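PDB 4JCQ: ATP-dependent Clp protease proteolytic subunit from Listeria monocytogenes, which probably cleaves misfolded proteins as the serine-protease component of an ATP-dependent Clp machine, its subunits forming two stacked heptameric rings with a central cavity. Local coordinates for residues K40-L45 / I53-N58; G93-L98 / I115-G120; E172-D175 / E181-E184. All coordinates share one frame; numbering follows the deposited sequence.

Contact 1 (40-45 with 53-58) and contact 3 (172-175 with 181-184) both reach the same parallel sheet, one at the second strand in its order and the other at the fifth; their centres are about 21 Å apart and their nearest atoms about 6 Å. Contact 2 (93-98 with 115-120) carries the predicted catalytic His116, and the side chain of its Gln117 comes about 4 Å from that of Ser91, the predicted nucleophile. Contacts 1 and 2 are about 19 Å apart between centres yet meet where Ile57 CD1 lies 3.8 Å from Tyr97 CA. Contact 3, about 18 Å from contact 2 centre to centre, does not touch it. Contacts 1 and 3 both reach the same neighbouring subunit.

Contact 1: K40-L45 / I53-N58; sequences KQLLLL and ITIFIN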
# COMPACT_ATOMS: atom_id res chain seq x y z
N LYS H 40 -8.57 18.66 -7.97
CA LYS H 40 -9.59 17.65 -8.22
C LYS H 40 -10.85 17.86 -7.38
O LYS H 40 -11.96 17.76 -7.89
CB LYS H 40 -9.04 16.24 -8.00
CG LYS H 40 -8.20 15.72 -9.16
CD LYS H 40 -7.62 14.35 -8.87
CE LYS H 40 -6.75 13.88 -10.02
NZ LYS H 40 -6.12 12.55 -9.75
N GLN H 41 -10.65 18.17 -6.10
CA GLN H 41 -11.77 18.43 -5.18
C GLN H 41 -12.57 19.66 -5.59
O GLN H 41 -13.80 19.63 -5.59
CB GLN H 41 -11.27 18.57 -3.74
CG GLN H 41 -10.79 17.28 -3.10
CD GLN H 41 -10.29 17.50 -1.69
OE1 GLN H 41 -11.05 17.87 -0.80
NE2 GLN H 41 -9.00 17.26 -1.47
N LEU H 42 -11.86 20.74 -5.94
CA LEU H 42 -12.51 21.99 -6.35
C LEU H 42 -13.28 21.85 -7.66
O LEU H 42 -14.38 22.39 -7.79
CB LEU H 42 -11.48 23.12 -6.45
CG LEU H 42 -10.84 23.65 -5.17
CD1 LEU H 42 -9.79 24.70 -5.49
CD2 LEU H 42 -11.87 24.21 -4.20
N LEU H 43 -12.71 21.12 -8.61
CA LEU H 43 -13.37 20.86 -9.89
C LEU H 43 -14.58 19.95 -9.74
O LEU H 43 -15.60 20.15 -10.40
CB LEU H 43 -12.38 20.27 -10.91
CG LEU H 43 -11.31 21.20 -11.48
CD1 LEU H 43 -10.18 20.41 -12.12
CD2 LEU H 43 -11.90 22.20 -12.47
N LEU H 44 -14.47 18.96 -8.85
CA LEU H 44 -15.57 18.05 -8.55
C LEU H 44 -16.74 18.79 -7.90
O LEU H 44 -17.89 18.62 -8.30
CB LEU H 44 -15.07 16.89 -7.66
CG LEU H 44 -15.93 15.67 -7.30
CD1 LEU H 44 -16.67 15.88 -5.98
CD2 LEU H 44 -16.89 15.24 -8.40
N LEU H 45 -16.43 19.63 -6.91
CA LEU H 45 -17.45 20.43 -6.22
C LEU H 45 -18.12 21.45 -7.14
O LEU H 45 -19.33 21.69 -7.04
CB LEU H 45 -16.87 21.12 -4.98
CG LEU H 45 -16.50 20.24 -3.78
CD1 LEU H 45 -15.66 21.02 -2.78
CD2 LEU H 45 -17.73 19.66 -3.11
N ILE H 53 -18.04 27.11 -1.34
CA ILE H 53 -17.11 26.10 -0.84
C ILE H 53 -16.31 26.70 0.32
O ILE H 53 -15.88 27.85 0.25
CB ILE H 53 -16.16 25.61 -1.96
CG1 ILE H 53 -16.95 24.94 -3.09
CG2 ILE H 53 -15.10 24.65 -1.41
CD1 ILE H 53 -16.17 24.76 -4.37
N THR H 54 -16.13 25.92 1.38
CA THR H 54 -15.32 26.34 2.53
C THR H 54 -13.99 25.59 2.54
O THR H 54 -13.96 24.36 2.45
CB THR H 54 -16.07 26.11 3.86
OG1 THR H 54 -17.36 26.72 3.79
CG2 THR H 54 -15.30 26.72 5.03
N ILE H 55 -12.89 26.34 2.65
CA ILE H 55 -11.56 25.74 2.73
C ILE H 55 -10.93 26.06 4.09
O ILE H 55 -10.79 27.23 4.45
CB ILE H 55 -10.63 26.23 1.60
CG1 ILE H 55 -11.24 25.92 0.22
CG2 ILE H 55 -9.25 25.59 1.73
CD1 ILE H 55 -10.40 26.38 -0.96
N PHE H 56 -10.57 25.02 4.83
CA PHE H 56 -9.80 25.16 6.07
C PHE H 56 -8.32 24.99 5.75
O PHE H 56 -7.91 23.98 5.18
CB PHE H 56 -10.24 24.13 7.12
CG PHE H 56 -11.62 24.36 7.67
CD1 PHE H 56 -12.73 23.83 7.03
CD2 PHE H 56 -11.80 25.09 8.84
CE1 PHE H 56 -14.01 24.04 7.54
CE2 PHE H 56 -13.08 25.31 9.35
CZ PHE H 56 -14.18 24.78 8.70
N ILE H 57 -7.52 26.00 6.10
CA ILE H 57 -6.09 26.01 5.77
C ILE H 57 -5.23 26.00 7.03
O ILE H 57 -5.31 26.90 7.87
CB ILE H 57 -5.70 27.22 4.89
CG1 ILE H 57 -6.56 27.29 3.63
CG2 ILE H 57 -4.22 27.15 4.52
CD1 ILE H 57 -6.57 28.63 2.94
N ASN H 58 -4.41 24.96 7.15
CA ASN H 58 -3.36 24.86 8.16
C ASN H 58 -2.07 24.49 7.44
O ASN H 58 -1.82 23.32 7.18
CB ASN H 58 -3.73 23.79 9.21
CG ASN H 58 -2.69 23.66 10.32
OD1 ASN H 58 -1.50 23.91 10.12
ND2 ASN H 58 -3.13 23.24 11.50
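Leu45 and Ile53 cross obliquely, and their meeting carries the closest approach between helix segment 40-45 and strand segment 53-58. Ile53 offers both of its branches: CD1 lies 3.8 Å from Leu45 CB, while CG2 lies 3.9 Å from Leu45 CD1. The Leu45 methyl CD1 is also 4.1 Å from Ile53 CD1, so it touches the isoleucine at two separate methyls. In Ile53, CG1 is anti to the carbonyl carbon (chi1 -62°), which leaves CG2 anti to the backbone N and turns the two branches to different parts of the leucine. One helical turn earlier, Leu42 meets Ile55 at about a right angle. This is a methyl-to-methyl touch, with Leu42 CD2 4.2 Å from Ile55 CD1, and the same CD2 reaches Ile53 CG2 at 4.3 Å, bridging two strand residues. No hydrogen bond crosses the interface, and all four residues are buried, so the contact is wholly apolar. The segment axes approach to 10.8 Å at 163°, nearly antiparallel, as expected where the helix of a beta-alpha-beta unit runs back along the strand that follows. Here the unit is strand 23-27, helix 32-48 and strand 53-59. Ile74 of helix 64-76 touches both Leu42 and Ile55, while strands 23-27 and 81-86 flank strand 53-59 in the sheet.

Contact 2: G93-L98 / I115-G120; sequences GITIYL and IHQPAG
The amide of Gln117 is the flat group that faces the helix, and Thr95 OG1 stands well to one side of its plane, beyond the edge formed by the oxygen and nitrogen. OG1 lies 4.0 Å from both OE1 and NE2 of Gln117, too far for a direct hydrogen bond. A water on the same side of the plane joins them: it donates to Gln117 OE1 at 3.2 Å and bonds Thr95 OG1, the latter at a distance so short that it deserves caution. Near the amide nitrogen, and slightly off the amide plane, sits the methyl Ile94 CG2, 4.4 Å from Gln117 NE2. On the other side of the plane lies the carbonyl oxygen of Ile115, which accepts from Gln117 NE2 at 2.9 Å in a weak bond, bent to 130°. A bend at chi2 (-64°) folds the glutamine chain back, bringing NE2 to the carbonyl of Ile115, two residues earlier.

Helix 92-97 follows directly on Ser91, the predicted nucleophile, and segment 115-120 brings in the predicted catalytic His116, so this interface joins two active-site elements of the ClpP fold. Gln117 NE2 also donates to Ser91 O, giving the amide nitrogen a second carbonyl partner, and Ser91 OG is hydrogen-bonded to the backbone oxygen of His116. That last pairing is consistent with the inactive catalytic triad of this structure.

Beside the polar groups, the beta-branched methyls meet: Ile94 CG2 is 4.0 Å from Ile115 CG2. In Ile115, CG1 takes the position between backbone N and carbonyl carbon (chi1 72°), leaving CG2 to make the touch. Ile158 and Thr162 of helix 155-162 pack on Ile115, while Ile143 and Ile147 of helix 133-151 cover Gln117.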
# COMPACT_ATOMS: atom_id res chain seq x y z
N GLY H 93 1.12 29.24 1.87
CA GLY H 93 -0.19 29.11 2.50
C GLY H 93 -0.95 30.43 2.57
O GLY H 93 -2.17 30.46 2.44
N ILE H 94 -0.21 31.52 2.80
CA ILE H 94 -0.78 32.88 2.79
C ILE H 94 -1.29 33.26 1.40
O ILE H 94 -2.36 33.86 1.26
CB ILE H 94 0.25 33.91 3.32
CG1 ILE H 94 0.23 33.95 4.86
CG2 ILE H 94 0.01 35.31 2.74
CD1 ILE H 94 -0.96 34.68 5.47
N THR H 95 -0.51 32.91 0.38
CA THR H 95 -0.88 33.17 -1.01
C THR H 95 -2.21 32.50 -1.36
O THR H 95 -3.09 33.11 -1.97
CB THR H 95 0.24 32.72 -1.97
OG1 THR H 95 1.46 33.37 -1.61
CG2 THR H 95 -0.10 33.07 -3.42
N ILE H 96 -2.36 31.24 -0.93
CA ILE H 96 -3.61 30.49 -1.11
C ILE H 96 -4.76 31.14 -0.34
O ILE H 96 -5.83 31.37 -0.90
CB ILE H 96 -3.44 29.02 -0.67
CG1 ILE H 96 -2.52 28.28 -1.65
CG2 ILE H 96 -4.80 28.32 -0.58
CD1 ILE H 96 -1.95 26.99 -1.10
N TYR H 97 -4.51 31.45 0.93
CA TYR H 97 -5.50 32.08 1.80
C TYR H 97 -6.06 33.37 1.19
O TYR H 97 -7.27 33.61 1.22
CB TYR H 97 -4.88 32.37 3.18
CG TYR H 97 -5.84 32.94 4.20
CD1 TYR H 97 -6.60 32.10 5.02
CD2 TYR H 97 -5.99 34.32 4.34
CE1 TYR H 97 -7.48 32.62 5.95
CE2 TYR H 97 -6.87 34.85 5.27
CZ TYR H 97 -7.62 34.00 6.07
OH TYR H 97 -8.49 34.53 6.99
N LEU H 98 -5.18 34.17 0.60
CA LEU H 98 -5.54 35.46 0.03
C LEU H 98 -6.23 35.38 -1.34
O LEU H 98 -6.58 36.42 -1.91
CB LEU H 98 -4.31 36.38 -0.03
CG LEU H 98 -3.72 36.86 1.30
CD1 LEU H 98 -2.44 37.64 1.06
CD2 LEU H 98 -4.72 37.69 2.10
N ILE H 115 3.63 36.34 6.44
CA ILE H 115 3.64 36.56 4.99
C ILE H 115 5.02 36.41 4.35
O ILE H 115 5.15 36.55 3.13
CB ILE H 115 2.99 37.91 4.58
CG1 ILE H 115 3.87 39.10 4.96
CG2 ILE H 115 1.58 38.03 5.14
CD1 ILE H 115 3.55 40.35 4.16
N HIS H 116 6.04 36.10 5.15
CA HIS H 116 7.38 35.80 4.64
C HIS H 116 7.32 34.87 3.47
O HIS H 116 6.63 33.85 3.51
CB HIS H 116 8.25 35.17 5.72
CG HIS H 116 9.60 34.71 5.22
ND1 HIS H 116 9.86 33.42 4.93
CD2 HIS H 116 10.77 35.42 4.95
CE1 HIS H 116 11.13 33.30 4.50
NE2 HIS H 116 11.69 34.53 4.52
N GLN H 117 8.04 35.21 2.40
CA GLN H 117 8.13 34.35 1.23
C GLN H 117 9.58 33.93 1.02
O GLN H 117 10.47 34.78 1.07
CB GLN H 117 7.58 35.06 -0.02
CG GLN H 117 6.15 35.58 0.11
CD GLN H 117 5.10 34.49 0.30
OE1 GLN H 117 5.22 33.40 -0.25
NE2 GLN H 117 4.06 34.79 1.06
N PRO H 118 9.82 32.63 0.79
CA PRO H 118 11.17 32.14 0.52
C PRO H 118 11.71 32.72 -0.78
O PRO H 118 10.98 32.77 -1.78
CB PRO H 118 10.99 30.62 0.40
CG PRO H 118 9.55 30.43 0.08
CD PRO H 118 8.83 31.53 0.79
N ALA H 119 12.96 33.17 -0.77
CA ALA H 119 13.57 33.83 -1.93
C ALA H 119 13.62 32.90 -3.15
O ALA H 119 13.26 33.30 -4.26
CB ALA H 119 14.95 34.35 -1.58
N GLY H 120 14.06 31.66 -2.93
CA GLY H 120 14.12 30.67 -4.00
C GLY H 120 12.76 30.08 -4.33
O GLY H 120 12.59 29.43 -5.36
O HOH W 1 3.50 32.33 -2.70

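Contact 3: E172-D175 / E181-E184; sequences EAKD and EIIE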
# COMPACT_ATOMS: atom_id res chain seq x y z
N GLU H 172 -3.55 40.72 15.03
CA GLU H 172 -2.62 41.49 14.19
C GLU H 172 -2.86 41.21 12.70
O GLU H 172 -2.75 42.12 11.88
CB GLU H 172 -1.17 41.18 14.56
CG GLU H 172 -0.73 41.77 15.89
CD GLU H 172 0.68 41.36 16.28
OE1 GLU H 172 1.10 40.22 15.95
OE2 GLU H 172 1.37 42.17 16.92
N ALA H 173 -3.18 39.96 12.38
CA ALA H 173 -3.47 39.56 11.00
C ALA H 173 -4.76 40.20 10.50
O ALA H 173 -4.89 40.51 9.31
CB ALA H 173 -3.54 38.05 10.88
N LYS H 174 -5.71 40.40 11.41
CA LYS H 174 -6.95 41.11 11.12
C LYS H 174 -6.66 42.59 10.83
O LYS H 174 -7.15 43.14 9.85
CB LYS H 174 -7.94 40.96 12.28
CG LYS H 174 -9.35 41.45 11.99
CD LYS H 174 -10.26 41.19 13.18
CE LYS H 174 -11.69 41.59 12.88
NZ LYS H 174 -11.88 43.07 12.81
N ASP H 175 -5.85 43.22 11.69
CA ASP H 175 -5.46 44.62 11.52
C ASP H 175 -4.64 44.83 10.24
O ASP H 175 -4.70 45.90 9.63
CB ASP H 175 -4.66 45.11 12.73
CG ASP H 175 -5.48 45.11 14.02
OD1 ASP H 175 -4.87 45.09 15.10
OD2 ASP H 175 -6.73 45.14 13.94
N GLU H 181 -12.57 38.38 9.57
CA GLU H 181 -13.41 38.06 10.71
C GLU H 181 -12.86 36.86 11.50
O GLU H 181 -12.55 35.82 10.92
CB GLU H 181 -14.84 37.78 10.25
CG GLU H 181 -15.88 37.76 11.36
CD GLU H 181 -17.30 37.57 10.85
OE1 GLU H 181 -18.17 37.16 11.65
OE2 GLU H 181 -17.55 37.82 9.65
N ILE H 182 -12.76 37.03 12.81
CA ILE H 182 -12.36 35.94 13.70
C ILE H 182 -13.62 35.26 14.23
O ILE H 182 -14.50 35.92 14.79
CB ILE H 182 -11.48 36.45 14.87
CG1 ILE H 182 -10.25 37.19 14.33
CG2 ILE H 182 -11.07 35.29 15.77
CD1 ILE H 182 -9.53 38.03 15.35
N ILE H 183 -13.71 33.95 14.02
CA ILE H 183 -14.89 33.18 14.43
C ILE H 183 -14.52 32.02 15.36
O ILE H 183 -13.45 31.42 15.23
CB ILE H 183 -15.68 32.65 13.20
CG1 ILE H 183 -14.77 31.87 12.25
CG2 ILE H 183 -16.38 33.80 12.49
CD1 ILE H 183 -15.50 31.02 11.22
N GLU H 184 -15.41 31.72 16.29
CA GLU H 184 -15.22 30.63 17.23
C GLU H 184 -16.23 29.50 16.99
O GLU H 184 -15.93 28.33 17.23
CB GLU H 184 -15.33 31.14 18.67
CG GLU H 184 -14.80 30.18 19.73
CD GLU H 184 -15.07 30.64 21.15
OE1 GLU H 184 -15.35 29.78 22.01
OE2 GLU H 184 -15.02 31.86 21.41
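Lys174 starts out with CG anti to its backbone N (chi1 -170°) and runs extended through chi2 and chi3, which carries its methylenes from helix 170-176 across to Ile182. Only the last torsion breaks the line: chi4 at -71° turns the ammonium aside, and NZ ends farther from Ile182 CD1 than CE and CD do. On the strand side, Ile182 holds CG1 anti to the carbonyl carbon (chi1 -56°), and the nearly extended chi2 presents CD1 to the lysine. The result is an oblique meeting of an aliphatic stem with an isoleucine branch. Lys174 CD is 3.9 Å from Ile182 CD1 and 4.2 Å from Ile182 CG1. A looser approach follows one residue earlier, where Lys174 CE comes 4.5 Å from Glu181 CA, so the lysine lies over the strand's backbone there and not against the glutamate's acid group.

The contact bridges helix 170-176 and the short strand 181-182, which edges the parallel sheet within this chain beside strand 105-108, with Glu181 and Ile183 bonded through their backbones to Ser107. Ile182 also rests on Val170 and Asn171 of the same helix. Nearby, Glu172 forms a salt bridge with Arg138 of a neighbouring subunit, and Ile183 packs on Phe76 of that subunit.

Lys174 NZ stays 8.3 Å from Glu181 OE2, and no hydrogen bond or salt bridge spans the two segments. The chemistry is therefore that of a lysine using its hydrocarbon portion to cover a partly exposed isoleucine at the protein surface, with charge pairing contributing little directly.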